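Local atomic coordinates of xylooligosaccharide oxidase (Myceliophthora thermophila, PDB entry 5L6G), a protein that oxidises xylooligosaccharides and related sugars at the C1 hydroxyl, giving lactones, using a bicovalently bound FAD and passing the electrons to oxygen to give hydrogen peroxide. Residues L112-N117 with T332-D337; T154-G159 with E318-Y323. All blocks are in the same frame, centred on the assembly; numbering follows the deposited sequence.

Interaction 1: L112-N117 with T332-D337. With NAG (2-acetamido-2-deoxy-beta-D-glucopyranose), chain B.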
ATOM      1  N   LEU A 112      17.303  -0.137  -2.338  1.00 14.64           N
ATOM      2  CA  LEU A 112      17.173   1.138  -3.027  1.00 15.39           C
ATOM      3  C   LEU A 112      17.208   2.341  -2.098  1.00 16.32           C
ATOM      4  O   LEU A 112      17.080   3.469  -2.560  1.00 16.33           O
ATOM      5  CB  LEU A 112      15.852   1.164  -3.800  1.00 14.92           C
ATOM      6  CG  LEU A 112      15.693   0.076  -4.863  1.00 14.75           C
ATOM      7  CD1 LEU A 112      14.318   0.211  -5.481  1.00 14.71           C
ATOM      8  CD2 LEU A 112      16.752   0.191  -5.952  1.00 15.53           C
ATOM      9  N   ASP A 113      17.433   2.103  -0.806  1.00 17.82           N
ATOM     10  CA  ASP A 113      17.302   3.148   0.208  1.00 19.70           C
ATOM     11  C   ASP A 113      18.387   4.207   0.198  1.00 19.95           C
ATOM     12  O   ASP A 113      18.227   5.235   0.837  1.00 19.35           O
ATOM     13  CB  ASP A 113      17.170   2.541   1.620  1.00 21.62           C
ATOM     14  CG  ASP A 113      18.478   1.991   2.165  1.00 23.48           C
ATOM     15  OD1 ASP A 113      19.402   1.693   1.399  1.00 26.11           O
ATOM     16  OD2 ASP A 113      18.585   1.834   3.398  1.00 29.32           O
ATOM     17  N   ARG A 114      19.469   3.989  -0.541  1.00 19.89           N
ATOM     18  CA  ARG A 114      20.450   5.047  -0.750  1.00 20.49           C
ATOM     19  C   ARG A 114      20.002   6.012  -1.882  1.00 19.20           C
ATOM     20  O   ARG A 114      20.558   7.077  -2.030  1.00 19.83           O
ATOM     21  CB  ARG A 114      21.858   4.482  -0.989  1.00 22.34           C
ATOM     22  CG  ARG A 114      22.333   3.351  -0.043  1.00 24.06           C
ATOM     23  CD  ARG A 114      21.978   3.486   1.458  1.00 25.92           C
ATOM     24  NE  ARG A 114      22.816   2.640   2.358  1.00 27.35           N
ATOM     25  CZ  ARG A 114      22.605   1.346   2.678  1.00 29.29           C
ATOM     26  NH1 ARG A 114      21.570   0.662   2.211  1.00 28.14           N
ATOM     27  NH2 ARG A 114      23.449   0.713   3.496  1.00 31.02           N
ATOM     28  N   MET A 115      18.969   5.646  -2.634  1.00 17.55           N
ATOM     29  CA  MET A 115      18.426   6.473  -3.704  1.00 17.39           C
ATOM     30  C   MET A 115      17.079   7.074  -3.277  1.00 16.68           C
ATOM     31  O   MET A 115      16.041   6.492  -3.497  1.00 16.09           O
ATOM     32  CB  MET A 115      18.279   5.657  -4.988  1.00 17.16           C
ATOM     33  CG  MET A 115      19.604   5.162  -5.522  1.00 17.71           C
ATOM     34  SD  MET A 115      19.386   3.981  -6.863  1.00 18.04           S
ATOM     35  CE  MET A 115      18.942   5.077  -8.223  1.00 18.36           C
ATOM     36  N   TYR A 116      17.123   8.238  -2.641  1.00 16.91           N
ATOM     37  CA  TYR A 116      15.916   8.826  -2.069  1.00 17.04           C
ATOM     38  C   TYR A 116      15.722  10.286  -2.445  1.00 17.90           C
ATOM     39  O   TYR A 116      14.941  10.984  -1.807  1.00 17.80           O
ATOM     40  CB  TYR A 116      15.940   8.694  -0.548  1.00 17.08           C
ATOM     41  CG  TYR A 116      17.153   9.321   0.115  1.00 17.89           C
ATOM     42  CD1 TYR A 116      17.235  10.708   0.322  1.00 18.76           C
ATOM     43  CD2 TYR A 116      18.214   8.535   0.544  1.00 18.25           C
ATOM     44  CE1 TYR A 116      18.346  11.281   0.922  1.00 19.50           C
ATOM     45  CE2 TYR A 116      19.335   9.095   1.143  1.00 19.06           C
ATOM     46  CZ  TYR A 116      19.392  10.470   1.335  1.00 20.15           C
ATOM     47  OH  TYR A 116      20.496  11.026   1.943  1.00 21.48           O
ATOM     48  N   ASN A 117      16.419  10.758  -3.470  1.00 18.52           N
ATOM     49  CA  ASN A 117      16.295  12.157  -3.838  1.00 19.75           C
ATOM     50  C   ASN A 117      14.956  12.498  -4.451  1.00 18.68           C
ATOM     51  O   ASN A 117      14.383  11.719  -5.207  1.00 17.59           O
ATOM     52  CB  ASN A 117      17.402  12.584  -4.792  1.00 21.61           C
ATOM     53  CG  ASN A 117      18.707  12.840  -4.084  1.00 24.14           C
ATOM     54  OD1 ASN A 117      18.788  12.845  -2.851  1.00 24.95           O
ATOM     55  ND2 ASN A 117      19.738  13.060  -4.860  1.00 26.73           N
ATOM     56  N   THR A 332      15.222   9.536   5.922  1.00 23.48           N
ATOM     57  CA  THR A 332      16.121   9.100   4.857  1.00 24.16           C
ATOM     58  C   THR A 332      17.272   8.210   5.352  1.00 26.25           C
ATOM     59  O   THR A 332      18.050   7.720   4.549  1.00 25.57           O
ATOM     60  CB  THR A 332      16.754  10.315   4.156  1.00 23.93           C
ATOM     61  OG1 THR A 332      17.510  11.072   5.109  1.00 24.17           O
ATOM     62  CG2 THR A 332      15.685  11.199   3.539  1.00 23.56           C
ATOM     63  N   ASP A 333      17.368   8.001   6.663  1.00 29.06           N
ATOM     64  CA  ASP A 333      18.512   7.312   7.262  1.00 31.67           C
ATOM     65  C   ASP A 333      18.478   5.841   6.862  1.00 31.91           C
ATOM     66  O   ASP A 333      17.470   5.166   7.103  1.00 32.30           O
ATOM     67  CB  ASP A 333      18.465   7.443   8.795  1.00 33.54           C
ATOM     68  CG  ASP A 333      19.751   6.966   9.492  1.00 36.31           C
ATOM     69  OD1 ASP A 333      20.401   6.003   9.028  1.00 37.19           O
ATOM     70  OD2 ASP A 333      20.105   7.547  10.544  1.00 38.97           O
ATOM     71  N   PRO A 334      19.586   5.328   6.279  1.00 33.58           N
ATOM     72  CA  PRO A 334      19.667   3.896   5.962  1.00 34.35           C
ATOM     73  C   PRO A 334      19.597   2.973   7.205  1.00 35.08           C
ATOM     74  O   PRO A 334      19.311   1.786   7.074  1.00 35.48           O
ATOM     75  CB  PRO A 334      21.020   3.767   5.243  1.00 34.32           C
ATOM     76  CG  PRO A 334      21.818   4.940   5.706  1.00 34.96           C
ATOM     77  CD  PRO A 334      20.822   6.044   5.900  1.00 34.50           C
ATOM     78  N   GLY A 335      19.839   3.520   8.394  1.00 36.10           N
ATOM     79  CA  GLY A 335      19.667   2.777   9.643  1.00 36.92           C
ATOM     80  C   GLY A 335      18.217   2.473  10.018  1.00 37.00           C
ATOM     81  O   GLY A 335      17.966   1.741  10.978  1.00 36.95           O
ATOM     82  N   TYR A 336      17.264   3.044   9.279  1.00 35.40           N
ATOM     83  CA  TYR A 336      15.849   2.756   9.468  1.00 34.09           C
ATOM     84  C   TYR A 336      15.635   1.284   9.807  1.00 33.56           C
ATOM     85  O   TYR A 336      16.111   0.395   9.090  1.00 30.72           O
ATOM     86  CB  TYR A 336      15.070   3.091   8.203  1.00 33.87           C
ATOM     87  CG  TYR A 336      13.584   2.903   8.354  1.00 32.95           C
ATOM     88  CD1 TYR A 336      12.798   3.912   8.887  1.00 32.58           C
ATOM     89  CD2 TYR A 336      12.963   1.710   7.972  1.00 31.93           C
ATOM     90  CE1 TYR A 336      11.431   3.752   9.035  1.00 31.29           C
ATOM     91  CE2 TYR A 336      11.592   1.538   8.117  1.00 31.06           C
ATOM     92  CZ  TYR A 336      10.836   2.568   8.640  1.00 30.25           C
ATOM     93  OH  TYR A 336       9.493   2.427   8.790  1.00 27.09           O
ATOM     94  N   ASP A 337      14.941   1.038  10.915  1.00 33.90           N
ATOM     95  CA  ASP A 337      14.754  -0.329  11.400  1.00 34.77           C
ATOM     96  C   ASP A 337      13.462  -0.528  12.201  1.00 33.36           C
ATOM     97  O   ASP A 337      13.411  -1.401  13.076  1.00 33.66           O
ATOM     98  CB  ASP A 337      15.977  -0.751  12.235  1.00 37.10           C
ATOM     99  CG  ASP A 337      16.124   0.049  13.521  1.00 39.34           C
ATOM    100  OD1 ASP A 337      15.192   0.794  13.890  1.00 39.63           O
ATOM    101  OD2 ASP A 337      17.186  -0.071  14.173  1.00 43.88           O
TER
HETATM  102  C1  NAG B   1      21.005  13.349  -4.251  1.00 23.31           C
HETATM  103  C2  NAG B   1      22.167  12.558  -4.803  1.00 26.85           C
HETATM  104  C3  NAG B   1      23.516  13.028  -4.275  1.00 29.04           C
HETATM  105  C4  NAG B   1      23.632  14.544  -4.281  1.00 29.59           C
HETATM  106  C5  NAG B   1      22.410  15.202  -3.655  1.00 28.35           C
HETATM  107  C6  NAG B   1      22.464  16.710  -3.916  1.00 29.69           C
HETATM  108  C7  NAG B   1      21.567  10.238  -5.332  1.00 25.83           C
HETATM  109  C8  NAG B   1      21.423   8.843  -4.813  1.00 25.95           C
HETATM  110  N2  NAG B   1      21.961  11.160  -4.463  1.00 26.39           N
HETATM  111  O3  NAG B   1      24.483  12.457  -5.124  1.00 30.91           O
HETATM  112  O4  NAG B   1      24.743  14.967  -3.509  1.00 34.38           O
HETATM  113  O5  NAG B   1      21.216  14.735  -4.228  1.00 24.15           O
HETATM  114  O6  NAG B   1      21.212  17.299  -3.642  1.00 32.78           O
HETATM  115  O7  NAG B   1      21.336  10.446  -6.520  1.00 27.21           O
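Tyr116 lays one face of its ring on the side chain of Thr332, and the two groups cross at about a right angle. CB of Tyr116 points toward 332-337, and chi1 of 57° sets CG between the backbone N and the carbonyl carbon. Beyond CG, Tyr116 CD1 meets the methyl Thr332 CG2 at 3.6 Å. Next along that side, Tyr116 CE1 is 3.7 Å from Thr332 CB, and Tyr116 CZ lies 3.9 Å from the same carbon. Along the other flank of the ring, on the same face, Tyr116 CE2 approaches the carbonyl Thr332 O at 3.9 Å. Thr332 CB thus sits over the ring centre, 12° off the normal, in a CH-pi contact.

Beside this pair, Pro334 is met by two neighbouring charged side chains that hold each other. Arg114 NH1 reaches the syn lone pair of Asp113 OD1 in a salt bridge, the acceptor tilted 19° out of the guanidinium plane, and Asp49 pairs with the same nitrogen. Pro334 CB covers one guanidinium face toward its rim, 3.6 Å from Arg114 NE. The second carboxylate oxygen, Asp113 OD2, rests 3.5 Å from Pro334 CA.

Pro334 follows Asp333, whose OD1 accepts from Gly335 N above the carboxylate plane. At the far end of 112-117, Asn117 ND2 is covalently bonded to C1 of an N-acetylglucosamine; the acetyl methyl C8 folds back to 3.4 Å from Arg114 O.

Each segment contains a type I beta turn, Leu112 to Met115 and Asp333 to Tyr336, the second reinforced by the Asx turn at Asp333. Asp113 and Arg114 of one turn meet Pro334 of the other, with Tyr116 and Thr332 alongside, in a surface contact between the PCMH-type FAD-binding domain and the loop that leads into strand 341-349.

Interaction 2: T154-G159 with E318-Y323; sequences TCPGVG and EGFRHY. With FAD (flavin-adenine dinucleotide), chain D; XYP (beta-D-xylopyranose), chain H.
Phe320 and Tyr323, near the end of helix 316-322, are the residues of 318-323 that meet the loop carrying the flavin-bound Cys155. In Phe320, chi1 of -178° puts CG anti to the backbone N, and the far end of the ring, CE1, CE2 and CZ, meets the loop. The ring lies obliquely against the backbone there: Phe320 CZ is 4.1 Å from Pro156 N, and Phe320 CE2 lies 4.2 Å from Pro156 CG. His322 CD2 lies over the centre of the Tyr323 ring, which also stacks with Phe171 and gives its hydroxyl a partner in Gly284 O. Tyr323 is the first residue to leave helical geometry, and its backbone faces Thr154: Tyr323 O is 3.6 Å from Thr154 CB. The same Tyr323 O also accepts a hydrogen bond of 2.7 Å from a water, which in turn bonds Thr154 OG1 at 2.8 Å and, weakly, O3 of the xylose.

Thr154 OG1 forms a hydrogen bond of 2.7 Å with O2 of the xylose, while Thr154 N donates to FAD O4 at 2.9 Å. An alanine here would remove OG1 and CG2, and would probably leave O2 of the sugar without this partner and the water less firmly fixed.

Next to it, Cys155 SG is covalently bonded to flavin C6, and Gly159 N donates to the phosphate oxygen O2P. The N-H at O4 would probably draw electron density from the flavin ring. One short loop therefore tethers the cofactor, is likely to polarise it, and gives the sugar a hydrogen bond, while the carbonyl of Tyr323, just past the helix, reaches the substrate site through water.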
ATOM      1  N   THR A 154      -0.414   6.847   4.864  1.00 15.91           N
ATOM      2  CA  THR A 154       0.072   7.369   6.110  1.00 17.15           C
ATOM      3  C   THR A 154       1.283   6.495   6.374  1.00 17.97           C
ATOM      4  O   THR A 154       1.373   5.382   5.860  1.00 19.36           O
ATOM      5  CB  THR A 154      -0.948   7.126   7.241  1.00 16.90           C
ATOM      6  OG1 THR A 154      -0.968   5.732   7.568  1.00 16.46           O
ATOM      7  CG2 THR A 154      -2.377   7.544   6.826  1.00 16.97           C
ATOM      8  N   CYS A 155       2.202   6.932   7.200  1.00 19.01           N
ATOM      9  CA  CYS A 155       3.339   6.067   7.502  1.00 19.01           C
ATOM     10  C   CYS A 155       4.544   6.639   6.772  1.00 17.65           C
ATOM     11  O   CYS A 155       4.788   6.299   5.616  1.00 17.26           O
ATOM     12  CB  CYS A 155       3.131   4.594   7.064  1.00 19.74           C
ATOM     13  SG  CYS A 155       2.011   3.534   8.037  1.00 21.67           S
ATOM     14  N   PRO A 156       5.317   7.481   7.463  1.00 17.08           N
ATOM     15  CA  PRO A 156       6.468   8.177   6.871  1.00 16.70           C
ATOM     16  C   PRO A 156       7.546   7.247   6.342  1.00 15.46           C
ATOM     17  O   PRO A 156       8.271   7.620   5.418  1.00 14.84           O
ATOM     18  CB  PRO A 156       7.041   8.986   8.029  1.00 17.61           C
ATOM     19  CG  PRO A 156       6.000   8.984   9.096  1.00 18.18           C
ATOM     20  CD  PRO A 156       5.137   7.791   8.891  1.00 17.42           C
ATOM     21  N   GLY A 157       7.647   6.045   6.906  1.00 14.80           N
ATOM     22  CA  GLY A 157       8.748   5.133   6.560  1.00 14.23           C
ATOM     23  C   GLY A 157       8.508   4.266   5.343  1.00 13.49           C
ATOM     24  O   GLY A 157       9.430   3.605   4.862  1.00 13.53           O
ATOM     25  N   VAL A 158       7.275   4.257   4.846  1.00 12.48           N
ATOM     26  CA  VAL A 158       6.915   3.465   3.701  1.00 11.81           C
ATOM     27  C   VAL A 158       7.642   3.942   2.443  1.00 11.71           C
ATOM     28  O   VAL A 158       7.773   5.138   2.200  1.00 11.65           O
ATOM     29  CB  VAL A 158       5.404   3.457   3.487  1.00 11.46           C
ATOM     30  CG1 VAL A 158       5.023   2.963   2.099  1.00 11.24           C
ATOM     31  CG2 VAL A 158       4.745   2.604   4.551  1.00 11.44           C
ATOM     32  N   GLY A 159       8.134   2.985   1.662  1.00 11.23           N
ATOM     33  CA  GLY A 159       8.885   3.325   0.462  1.00 11.55           C
ATOM     34  C   GLY A 159       7.937   3.628  -0.673  1.00 11.40           C
ATOM     35  O   GLY A 159       6.928   2.973  -0.820  1.00 11.24           O
ATOM     36  N   GLU A 318       1.331  19.140   9.315  1.00 23.16           N
ATOM     37  CA  GLU A 318       0.849  18.768  10.626  1.00 23.62           C
ATOM     38  C   GLU A 318      -0.274  17.734  10.471  1.00 22.06           C
ATOM     39  O   GLU A 318      -0.399  16.821  11.285  1.00 20.98           O
ATOM     40  CB  GLU A 318       0.389  20.011  11.376  1.00 25.90           C
ATOM     41  CG  GLU A 318       0.080  19.782  12.848  1.00 28.07           C
ATOM     42  CD  GLU A 318      -0.497  21.027  13.507  1.00 30.03           C
ATOM     43  OE1 GLU A 318       0.071  22.127  13.295  1.00 34.24           O
ATOM     44  OE2 GLU A 318      -1.524  20.914  14.209  1.00 29.95           O
ATOM     45  N   GLY A 319      -1.081  17.870   9.418  1.00 21.59           N
ATOM     46  CA  GLY A 319      -2.106  16.857   9.115  1.00 20.48           C
ATOM     47  C   GLY A 319      -1.447  15.508   8.868  1.00 20.09           C
ATOM     48  O   GLY A 319      -1.912  14.461   9.334  1.00 18.66           O
ATOM     49  N   PHE A 320      -0.353  15.530   8.116  1.00 19.77           N
ATOM     50  CA  PHE A 320       0.338  14.293   7.829  1.00 19.53           C
ATOM     51  C   PHE A 320       0.918  13.702   9.106  1.00 19.77           C
ATOM     52  O   PHE A 320       0.763  12.512   9.344  1.00 19.25           O
ATOM     53  CB  PHE A 320       1.427  14.465   6.756  1.00 19.65           C
ATOM     54  CG  PHE A 320       2.127  13.180   6.423  1.00 18.87           C
ATOM     55  CD1 PHE A 320       1.477  12.195   5.690  1.00 18.80           C
ATOM     56  CD2 PHE A 320       3.409  12.923   6.880  1.00 19.10           C
ATOM     57  CE1 PHE A 320       2.104  10.988   5.398  1.00 17.70           C
ATOM     58  CE2 PHE A 320       4.042  11.712   6.581  1.00 18.96           C
ATOM     59  CZ  PHE A 320       3.380  10.747   5.847  1.00 18.17           C
ATOM     60  N   ARG A 321       1.553  14.526   9.936  1.00 20.96           N
ATOM     61  CA  ARG A 321       2.126  14.029  11.190  1.00 21.48           C
ATOM     62  C   ARG A 321       1.061  13.445  12.106  1.00 20.67           C
ATOM     63  O   ARG A 321       1.302  12.462  12.798  1.00 19.61           O
ATOM     64  CB  ARG A 321       2.868  15.117  11.958  1.00 23.72           C
ATOM     65  CG  ARG A 321       4.072  15.693  11.250  1.00 25.48           C
ATOM     66  CD  ARG A 321       5.000  16.420  12.218  1.00 27.85           C
ATOM     67  NE  ARG A 321       4.422  17.657  12.730  1.00 29.52           N
ATOM     68  CZ  ARG A 321       4.375  18.821  12.071  1.00 31.61           C
ATOM     69  NH1 ARG A 321       4.876  18.943  10.845  1.00 32.25           N
ATOM     70  NH2 ARG A 321       3.819  19.886  12.646  1.00 33.08           N
ATOM     71  N   HIS A 322      -0.113  14.063  12.114  1.00 20.06           N
ATOM     72  CA  HIS A 322      -1.202  13.615  12.981  1.00 19.80           C
ATOM     73  C   HIS A 322      -1.504  12.116  12.836  1.00 19.07           C
ATOM     74  O   HIS A 322      -1.735  11.433  13.827  1.00 18.86           O
ATOM     75  CB  HIS A 322      -2.482  14.389  12.684  1.00 19.60           C
ATOM     76  CG  HIS A 322      -3.615  14.003  13.579  1.00 19.54           C
ATOM     77  ND1 HIS A 322      -3.770  14.526  14.844  1.00 20.21           N
ATOM     78  CD2 HIS A 322      -4.616  13.110  13.414  1.00 18.87           C
ATOM     79  CE1 HIS A 322      -4.828  13.977  15.417  1.00 19.93           C
ATOM     80  NE2 HIS A 322      -5.361  13.116  14.567  1.00 19.11           N
ATOM     81  N   TYR A 323      -1.558  11.630  11.600  1.00 18.74           N
ATOM     82  CA  TYR A 323      -1.863  10.213  11.338  1.00 18.84           C
ATOM     83  C   TYR A 323      -0.626   9.361  11.046  1.00 20.08           C
ATOM     84  O   TYR A 323      -0.749   8.192  10.647  1.00 19.52           O
ATOM     85  CB  TYR A 323      -2.867  10.088  10.187  1.00 18.16           C
ATOM     86  CG  TYR A 323      -4.276  10.461  10.589  1.00 18.05           C
ATOM     87  CD1 TYR A 323      -4.946   9.734  11.574  1.00 17.70           C
ATOM     88  CD2 TYR A 323      -4.943  11.529   9.983  1.00 17.81           C
ATOM     89  CE1 TYR A 323      -6.238  10.065  11.951  1.00 17.83           C
ATOM     90  CE2 TYR A 323      -6.239  11.858  10.355  1.00 17.77           C
ATOM     91  CZ  TYR A 323      -6.877  11.126  11.338  1.00 17.70           C
ATOM     92  OH  TYR A 323      -8.155  11.416  11.737  1.00 17.91           O
TER
HETATM   93  PA  FAD D 501       9.037  -3.099  -0.104  1.00  9.98           P
HETATM   94  O1A FAD D 501      10.398  -2.473  -0.300  1.00  9.87           O
HETATM   95  O2A FAD D 501       8.957  -4.239   0.862  1.00  8.78           O
HETATM   96  O5B FAD D 501       8.386  -3.430  -1.496  1.00 10.20           O
HETATM   97  C5B FAD D 501       7.082  -3.997  -1.649  1.00  9.94           C
HETATM   98  C4B FAD D 501       6.969  -4.662  -3.003  1.00  9.91           C
HETATM   99  O4B FAD D 501       7.188  -3.689  -4.027  1.00  9.88           O
HETATM  100  C3B FAD D 501       8.011  -5.747  -3.214  1.00  9.73           C
HETATM  101  O3B FAD D 501       7.484  -6.740  -4.069  1.00 10.14           O
HETATM  102  C2B FAD D 501       9.124  -5.024  -3.927  1.00 10.08           C
HETATM  103  O2B FAD D 501       9.993  -5.884  -4.654  1.00  9.78           O
HETATM  104  C1B FAD D 501       8.342  -4.060  -4.790  1.00  9.71           C
HETATM  105  N9A FAD D 501       9.149  -2.879  -5.104  1.00  9.44           N
HETATM  106  C8A FAD D 501       9.748  -2.038  -4.266  1.00  9.69           C
HETATM  107  N7A FAD D 501      10.420  -1.078  -4.946  1.00  9.57           N
HETATM  108  C5A FAD D 501      10.208  -1.338  -6.236  1.00  9.58           C
HETATM  109  C6A FAD D 501      10.653  -0.733  -7.489  1.00  9.84           C
HETATM  110  N6A FAD D 501      11.426   0.367  -7.398  1.00 10.53           N
HETATM  111  N1A FAD D 501      10.263  -1.320  -8.639  1.00  9.97           N
HETATM  112  C2A FAD D 501       9.481  -2.402  -8.690  1.00  9.65           C
HETATM  113  N3A FAD D 501       9.029  -3.016  -7.556  1.00 10.02           N
HETATM  114  C4A FAD D 501       9.375  -2.514  -6.340  1.00  9.59           C
HETATM  115  N1  FAD D 501      -0.472   1.093   2.460  1.00 12.22           N
HETATM  116  C2  FAD D 501      -1.498   1.919   2.081  1.00 12.68           C
HETATM  117  O2  FAD D 501      -2.069   1.716   0.974  1.00 12.95           O
HETATM  118  N3  FAD D 501      -1.875   2.962   2.860  1.00 12.61           N
HETATM  119  C4  FAD D 501      -1.268   3.254   4.036  1.00 13.12           C
HETATM  120  O4  FAD D 501      -1.608   4.221   4.774  1.00 13.36           O
HETATM  121  C4X FAD D 501      -0.157   2.403   4.516  1.00 13.12           C
HETATM  122  N5  FAD D 501       0.509   2.618   5.687  1.00 13.90           N
HETATM  123  C5X FAD D 501       1.568   1.831   6.109  1.00 14.20           C
HETATM  124  C6  FAD D 501       2.264   2.077   7.300  1.00 14.73           C
HETATM  125  C7  FAD D 501       3.318   1.233   7.684  1.00 14.05           C
HETATM  126  C7M FAD D 501       4.027   1.522   8.984  1.00 14.98           C
HETATM  127  C8  FAD D 501       3.754   0.088   6.811  1.00 12.58           C
HETATM  128  C8M FAD D 501       4.942  -0.798   7.168  1.00 12.15           C
HETATM  129  C9  FAD D 501       3.055  -0.127   5.628  1.00 12.50           C
HETATM  130  C9A FAD D 501       1.971   0.684   5.247  1.00 12.43           C
HETATM  131  N10 FAD D 501       1.237   0.460   4.051  1.00 12.32           N
HETATM  132  C10 FAD D 501       0.183   1.277   3.636  1.00 12.53           C
HETATM  133  C1' FAD D 501       1.553  -0.642   3.149  1.00 11.38           C
HETATM  134  C2' FAD D 501       2.510  -0.243   2.071  1.00 10.51           C
HETATM  135  O2' FAD D 501       1.765   0.482   1.089  1.00 10.41           O
HETATM  136  C3' FAD D 501       3.009  -1.536   1.450  1.00 10.29           C
HETATM  137  O3' FAD D 501       3.626  -2.376   2.434  1.00  9.90           O
HETATM  138  C4' FAD D 501       4.020  -1.187   0.355  1.00 10.07           C
HETATM  139  O4' FAD D 501       3.965  -2.197  -0.664  1.00 10.84           O
HETATM  140  C5' FAD D 501       5.395  -1.061   0.959  1.00 10.24           C
HETATM  141  O5' FAD D 501       6.261  -0.387   0.043  1.00 10.12           O
HETATM  142  P   FAD D 501       7.811  -0.456   0.330  1.00  9.81           P
HETATM  143  O1P FAD D 501       8.592   0.116  -0.811  1.00  9.44           O
HETATM  144  O2P FAD D 501       8.099   0.088   1.693  1.00  9.63           O
HETATM  145  O3P FAD D 501       8.017  -2.032   0.529  1.00  9.76           O
HETATM  146  O1  XYP H 509      -3.559   1.555   6.455  1.00 35.63           O
HETATM  147  C1  XYP H 509      -2.426   1.797   7.286  1.00 32.88           C
HETATM  148  C2  XYP H 509      -2.815   2.780   8.389  1.00 32.75           C
HETATM  149  C3  XYP H 509      -1.703   2.918   9.421  1.00 33.05           C
HETATM  150  C4  XYP H 509      -1.283   1.542   9.929  1.00 32.92           C
HETATM  151  C5  XYP H 509      -0.935   0.610   8.761  1.00 32.40           C
HETATM  152  O2  XYP H 509      -3.069   4.045   7.778  1.00 27.57           O
HETATM  153  O3  XYP H 509      -2.103   3.802  10.482  1.00 34.47           O
HETATM  154  O4  XYP H 509      -0.110   1.659  10.743  1.00 31.47           O
HETATM  155  O5  XYP H 509      -1.990   0.551   7.806  1.00 34.32           O
HETATM  156  O   HOH W   1       0.464   5.866   9.917  1.00 22.85           O

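In the fold
From the N terminus the chain first lays down 112-117, between strands 108-111 and 118-120, then 154-159, just before helix 160-165. After strands 234-240, 269-275, 280-286 and 308-314 of the large antiparallel sheet, 318-323 on helix 316-322 closes the inner loop of interaction 2. A few residues on, 332-337 closes the outer loop of interaction 1, so the two are nested. Both join the PCMH-type FAD-binding region to the chain between sheet strands 308-314 and 341-349. Their centres are 16 Å apart, yet Tyr336 OH packs 3.6 Å from Gly157 CA. Arg134 bridges them too, meeting the Tyr336 ring by cation-pi and Gly157 O by a hydrogen bond.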